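Local coordinates for penicillin-binding protein PbpB (PDB 6KGU) that cross-links the peptide subunits of peptidoglycan through its penicillin-sensitive transpeptidase domain and so takes part in building the mycobacterial cell wall, at residues 449-454 and 555-560; 270-275 and 327-332. One frame throughout, in Å; residues are numbered along the deposited sequence. Where two conformers were deposited one is given.

Contact 1 (449-454 and 555-560); sequences VVQRDP and PPLVLQ
Gln451 NE2 is gripped by two carbonyl oxygens: Leu557 O, 2.9 Å from NE2, and Gln458 O from further along its own loop. The amide group as a whole forms a pair of hydrogen bonds with the backbone of one residue, joining a loop of the transpeptidase domain, 449-454, to the C-terminal tail. While NE2 gives a hydrogen to Leu557 O, Gln451 OE1 takes one from Leu557 N at 3.0 Å. A primary amide is suited to this, since its donor and acceptor lie side by side and can meet the N-H and C=O of a single extended residue, much as a neighbouring strand would; neither segment is regular strand here. The NE2 bond is the straighter, with an N-H...O angle of 161° against 145° for the other. Leu557 O lies close to the amide plane of Gln451, and Leu557 N approaches OE1 in the carbonyl plane, on a lone pair, so the paired bonds fix the amide's rotation and orientation. With CG anti to the backbone N (chi1 173°) and the chain extended beyond it, the glutamine spans the gap to the tail; Gln451 CA and Leu557 CA are 7.9 Å apart. Carbon atoms also approach OE1 of Gln451: Leu557 CD1 comes within 3.2 Å of it and Pro556 CA within 3.6 Å. The loop holds the tail a second time through Gln458, whose side chain binds Leu559 N and Gln560 O, while Asp453 OD2 accepts from Gln458 N. Thr316, just ahead of helix 317-323, bonds to Val558 O. Leu559, its side chain buried and also touching Lys323, brings CD1 to 3.7 Å from Gln451 NE2.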
loop_
_atom_site.group_PDB
_atom_site.type_symbol
_atom_site.label_atom_id
_atom_site.label_comp_id
_atom_site.label_asym_id
_atom_site.label_seq_id
_atom_site.Cartn_x
_atom_site.Cartn_y
_atom_site.Cartn_z
ATOM N N VAL A 449 8.336 9.732 -13.581
ATOM C CA VAL A 449 7.049 9.104 -13.855
ATOM C C VAL A 449 5.929 10.140 -13.875
ATOM O O VAL A 449 4.985 10.033 -14.668
ATOM C CB VAL A 449 6.788 7.994 -12.818
ATOM C CG1 VAL A 449 5.302 7.574 -12.816
ATOM C CG2 VAL A 449 7.712 6.786 -13.080
ATOM N N VAL A 450 6.018 11.169 -13.034
ATOM C CA VAL A 450 4.949 12.162 -12.947
ATOM C C VAL A 450 5.276 13.416 -13.742
ATOM O O VAL A 450 4.540 14.405 -13.660
ATOM C CB VAL A 450 4.624 12.514 -11.485
ATOM C CG1 VAL A 450 4.292 11.248 -10.702
ATOM C CG2 VAL A 450 5.789 13.262 -10.844
ATOM N N GLN A 451 6.350 13.397 -14.527
ATOM C CA GLN A 451 6.730 14.568 -15.299
ATOM C C GLN A 451 5.912 14.672 -16.576
ATOM O O GLN A 451 5.725 13.695 -17.308
ATOM C CB GLN A 451 8.218 14.531 -15.642
ATOM C CG GLN A 451 8.662 15.642 -16.603
ATOM C CD GLN A 451 10.170 15.757 -16.671
ATOM O OE1 GLN A 451 10.808 16.193 -15.714
ATOM N NE2 GLN A 451 10.749 15.341 -17.787
ATOM N N ARG A 452 5.443 15.881 -16.844
ATOM C CA ARG A 452 4.610 16.198 -17.993
ATOM C C ARG A 452 5.478 16.773 -19.110
ATOM O O ARG A 452 6.421 17.524 -18.848
ATOM C CB ARG A 452 3.522 17.202 -17.572
ATOM C CG ARG A 452 2.329 17.274 -18.495
ATOM C CD ARG A 452 1.187 18.133 -17.933
ATOM N NE ARG A 452 0.276 17.402 -17.049
ATOM C CZ ARG A 452 -0.555 16.439 -17.451
ATOM N NH1 ARG A 452 -0.573 16.056 -18.717
ATOM N NH2 ARG A 452 -1.358 15.840 -16.580
ATOM N N ASP A 453 5.182 16.392 -20.354
ATOM C CA ASP A 453 5.888 16.998 -21.482
ATOM C C ASP A 453 4.933 17.168 -22.657
ATOM O O ASP A 453 4.469 16.177 -23.237
ATOM C CB ASP A 453 7.110 16.175 -21.916
ATOM C CG ASP A 453 7.881 16.836 -23.065
ATOM O OD1 ASP A 453 7.522 17.970 -23.447
ATOM O OD2 ASP A 453 8.845 16.241 -23.594
ATOM N N PRO A 454 4.635 18.411 -23.045
ATOM C CA PRO A 454 3.736 18.622 -24.194
ATOM C C PRO A 454 4.209 17.938 -25.465
ATOM O O PRO A 454 3.389 17.371 -26.198
ATOM C CB PRO A 454 3.718 20.149 -24.343
ATOM C CG PRO A 454 4.099 20.672 -22.998
ATOM C CD PRO A 454 5.058 19.676 -22.424
ATOM N N PRO A 555 15.656 21.427 -13.137
ATOM C CA PRO A 555 15.433 21.311 -14.587
ATOM C C PRO A 555 14.730 20.007 -14.923
ATOM O O PRO A 555 14.761 19.061 -14.124
ATOM C CB PRO A 555 16.855 21.348 -15.162
ATOM C CG PRO A 555 17.698 20.736 -14.075
ATOM C CD PRO A 555 17.024 21.044 -12.748
ATOM N N PRO A 556 14.077 19.917 -16.085
ATOM C CA PRO A 556 13.326 18.695 -16.417
ATOM C C PRO A 556 14.240 17.479 -16.531
ATOM O O PRO A 556 15.344 17.550 -17.074
ATOM C CB PRO A 556 12.677 19.028 -17.768
ATOM C CG PRO A 556 12.700 20.532 -17.867
ATOM C CD PRO A 556 13.909 20.977 -17.098
ATOM N N LEU A 557 13.771 16.352 -16.005
ATOM C CA LEU A 557 14.522 15.110 -16.133
ATOM C C LEU A 557 14.502 14.647 -17.582
ATOM O O LEU A 557 13.534 14.868 -18.318
ATOM C CB LEU A 557 13.934 14.026 -15.221
ATOM C CG LEU A 557 13.846 14.273 -13.702
ATOM C CD1 LEU A 557 12.735 15.253 -13.302
ATOM C CD2 LEU A 557 13.646 12.972 -12.946
ATOM N N VAL A 558 15.583 13.998 -18.001
ATOM C CA VAL A 558 15.685 13.467 -19.353
ATOM C C VAL A 558 15.398 11.972 -19.322
ATOM O O VAL A 558 16.154 11.189 -18.725
ATOM C CB VAL A 558 17.057 13.748 -19.978
ATOM C CG1 VAL A 558 17.098 13.140 -21.366
ATOM C CG2 VAL A 558 17.318 15.262 -20.023
ATOM N N LEU A 559 14.318 11.585 -19.996
ATOM C CA LEU A 559 13.894 10.200 -20.142
ATOM C C LEU A 559 14.334 9.592 -21.460
ATOM O O LEU A 559 14.483 8.366 -21.561
ATOM C CB LEU A 559 12.364 10.096 -20.057
ATOM C CG LEU A 559 11.623 10.406 -18.746
ATOM C CD1 LEU A 559 11.805 11.859 -18.295
ATOM C CD2 LEU A 559 10.125 10.072 -18.906
ATOM N N GLN A 560 14.532 10.436 -22.466
ATOM C CA GLN A 560 14.851 9.999 -23.816
ATOM C C GLN A 560 15.899 10.956 -24.357
ATOM O O GLN A 560 15.679 12.170 -24.371
ATOM C CB GLN A 560 13.592 10.006 -24.680
ATOM C CG GLN A 560 13.712 9.376 -26.029
ATOM C CD GLN A 560 12.394 9.451 -26.790
ATOM O OE1 GLN A 560 11.326 9.178 -26.237
ATOM N NE2 GLN A 560 12.465 9.840 -28.058
#

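Contact 2 (270-275 and 327-332)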
loop_
_atom_site.group_PDB
_atom_site.type_symbol
_atom_site.label_atom_id
_atom_site.label_comp_id
_atom_site.label_asym_id
_atom_site.label_seq_id
_atom_site.Cartn_x
_atom_site.Cartn_y
_atom_site.Cartn_z
ATOM N N VAL A 270 4.618 -1.731 -10.826
ATOM C CA VAL A 270 5.030 -1.109 -9.570
ATOM C C VAL A 270 6.176 -1.883 -8.956
ATOM O O VAL A 270 6.953 -1.324 -8.176
ATOM C CB VAL A 270 3.889 -0.961 -8.540
ATOM C CG1 VAL A 270 2.959 0.155 -8.956
ATOM C CG2 VAL A 270 3.148 -2.301 -8.309
ATOM N N ASN A 271 6.330 -3.154 -9.325
ATOM C CA ASN A 271 7.457 -3.928 -8.834
ATOM C C ASN A 271 8.798 -3.448 -9.377
ATOM O O ASN A 271 9.838 -3.897 -8.879
ATOM C CB ASN A 271 7.273 -5.416 -9.171
ATOM C CG ASN A 271 8.034 -6.302 -8.215
ATOM O OD1 ASN A 271 7.934 -6.124 -7.005
ATOM N ND2 ASN A 271 8.834 -7.225 -8.741
ATOM N N LYS A 272 8.809 -2.568 -10.384
ATOM C CA LYS A 272 10.070 -2.171 -10.989
ATOM C C LYS A 272 10.955 -1.402 -10.021
ATOM O O LYS A 272 12.160 -1.279 -10.264
ATOM C CB LYS A 272 9.818 -1.353 -12.261
ATOM C CG LYS A 272 9.243 -2.213 -13.414
ATOM C CD LYS A 272 9.078 -1.416 -14.703
ATOM C CE LYS A 272 8.368 -2.224 -15.789
ATOM N NZ LYS A 272 8.172 -1.411 -17.046
ATOM N N ILE A 273 10.397 -0.916 -8.910
ATOM C CA ILE A 273 11.229 -0.327 -7.864
ATOM C C ILE A 273 12.356 -1.273 -7.449
ATOM O O ILE A 273 13.464 -0.825 -7.121
ATOM C CB ILE A 273 10.355 0.082 -6.661
ATOM C CG1 ILE A 273 11.177 0.908 -5.671
ATOM C CG2 ILE A 273 9.736 -1.159 -5.975
ATOM C CD1 ILE A 273 10.380 1.382 -4.473
ATOM N N VAL A 274 12.119 -2.590 -7.494
ATOM C CA VAL A 274 13.161 -3.522 -7.064
ATOM C C VAL A 274 14.328 -3.513 -8.044
ATOM O O VAL A 274 15.490 -3.388 -7.636
ATOM C CB VAL A 274 12.590 -4.936 -6.865
ATOM C CG1 VAL A 274 13.676 -5.882 -6.418
ATOM C CG2 VAL A 274 11.455 -4.905 -5.803
ATOM N N ALA A 275 14.041 -3.648 -9.349
ATOM C CA ALA A 275 15.104 -3.575 -10.351
ATOM C C ALA A 275 15.831 -2.239 -10.292
ATOM O O ALA A 275 17.063 -2.186 -10.425
ATOM C CB ALA A 275 14.538 -3.803 -11.754
ATOM N N VAL A 327 11.261 -4.073 -21.576
ATOM C CA VAL A 327 12.518 -4.501 -22.189
ATOM C C VAL A 327 13.703 -3.820 -21.511
ATOM O O VAL A 327 14.699 -4.467 -21.164
ATOM C CB VAL A 327 12.493 -4.223 -23.700
ATOM C CG1 VAL A 327 13.883 -4.453 -24.309
ATOM C CG2 VAL A 327 11.428 -5.111 -24.393
ATOM N N GLY A 328 13.619 -2.503 -21.317
ATOM C CA GLY A 328 14.691 -1.810 -20.621
ATOM C C GLY A 328 14.878 -2.334 -19.211
ATOM O O GLY A 328 16.009 -2.467 -18.727
ATOM N N THR A 329 13.773 -2.662 -18.537
ATOM C CA THR A 329 13.879 -3.184 -17.176
ATOM C C THR A 329 14.629 -4.511 -17.162
ATOM O O THR A 329 15.496 -4.737 -16.310
ATOM C CB THR A 329 12.485 -3.328 -16.571
ATOM O OG1 THR A 329 11.899 -2.021 -16.435
ATOM C CG2 THR A 329 12.557 -3.989 -15.174
ATOM N N LEU A 330 14.340 -5.382 -18.126
ATOM C CA LEU A 330 14.975 -6.698 -18.138
ATOM C C LEU A 330 16.432 -6.614 -18.570
ATOM O O LEU A 330 17.269 -7.365 -18.065
ATOM C CB LEU A 330 14.196 -7.656 -19.035
ATOM C CG LEU A 330 12.844 -8.061 -18.439
ATOM C CD1 LEU A 330 12.049 -8.888 -19.433
ATOM C CD2 LEU A 330 13.040 -8.821 -17.150
ATOM N N MET A 331 16.761 -5.715 -19.503
ATOM C CA MET A 331 18.158 -5.522 -19.871
ATOM C C MET A 331 18.983 -5.089 -18.669
ATOM O O MET A 331 20.062 -5.633 -18.412
ATOM C CB MET A 331 18.263 -4.501 -21.000
ATOM C CG MET A 331 17.643 -5.008 -22.283
ATOM S SD MET A 331 17.882 -3.892 -23.645
ATOM C CE MET A 331 19.647 -3.657 -23.563
ATOM N N LEU A 332 18.475 -4.116 -17.903
ATOM C CA LEU A 332 19.149 -3.678 -16.682
ATOM C C LEU A 332 19.151 -4.769 -15.627
ATOM O O LEU A 332 20.132 -4.928 -14.896
ATOM C CB LEU A 332 18.469 -2.426 -16.105
ATOM C CG LEU A 332 18.571 -1.121 -16.892
ATOM C CD1 LEU A 332 17.581 -0.080 -16.326
ATOM C CD2 LEU A 332 20.028 -0.597 -16.886
#
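Thr329 meets Lys272 and Ala275, one turn apart on the facing helix. Its OG1 lies alongside the outer methylenes of the lysine, 3.4 Å from Lys272 CD and 3.6 Å from Lys272 CE, and its methyl CG2 rests 4.0 Å from Ala275 CB. With chi1 at -65°, OG1 stands beside its own backbone N and bonds to Ser325 O one turn back, which leaves CG2 facing the alanine. The lysine chain is extended and crosses the threonine obliquely, carrying NZ past OG1 to hydrogen bonds with Ser324 OG and Asn326 OD1. Lys272 and Ser269 are consistent with the SxxK motif of penicillin-binding proteins, and Ser324 and Asn326 with the SxN motif; Ser269 is the probable acyl-ester nucleophile, its side chain about 3 Å from that of Lys272. Thr329 therefore packs against the stem of the lysine while Ser324 and Asn326 hold its NZ, close to the aztreonam-derived ligand. Further out, Phe321 and Val320 of helix 317-323 lie against Thr329, and Phe321 also touches Lys272. The contact thus joins helix 272-281 to helix 326-336, with helices 338-347 and 390-401 packed on other side chains of 270-275.

Both contacts lie on the same side of the chain's centre, their own centres 19 Å apart and their nearest atoms about 8 Å apart. Contact 2 is wholly buried and joins two helices beside the active site; contact 1 is partly buried and ties a loop after helix 436-445 to the C-terminal tail, away from the annotated sites. Their chemistry follows their setting. Without regular structure, 449-454 and 555-560 are joined by side-chain-to-backbone hydrogen bonds, whereas 270-275 and 327-332 pack without any hydrogen bond between them, their polar ends being held by neighbouring residues. Helix 317-323 is shared: it touches side chains of both contacts.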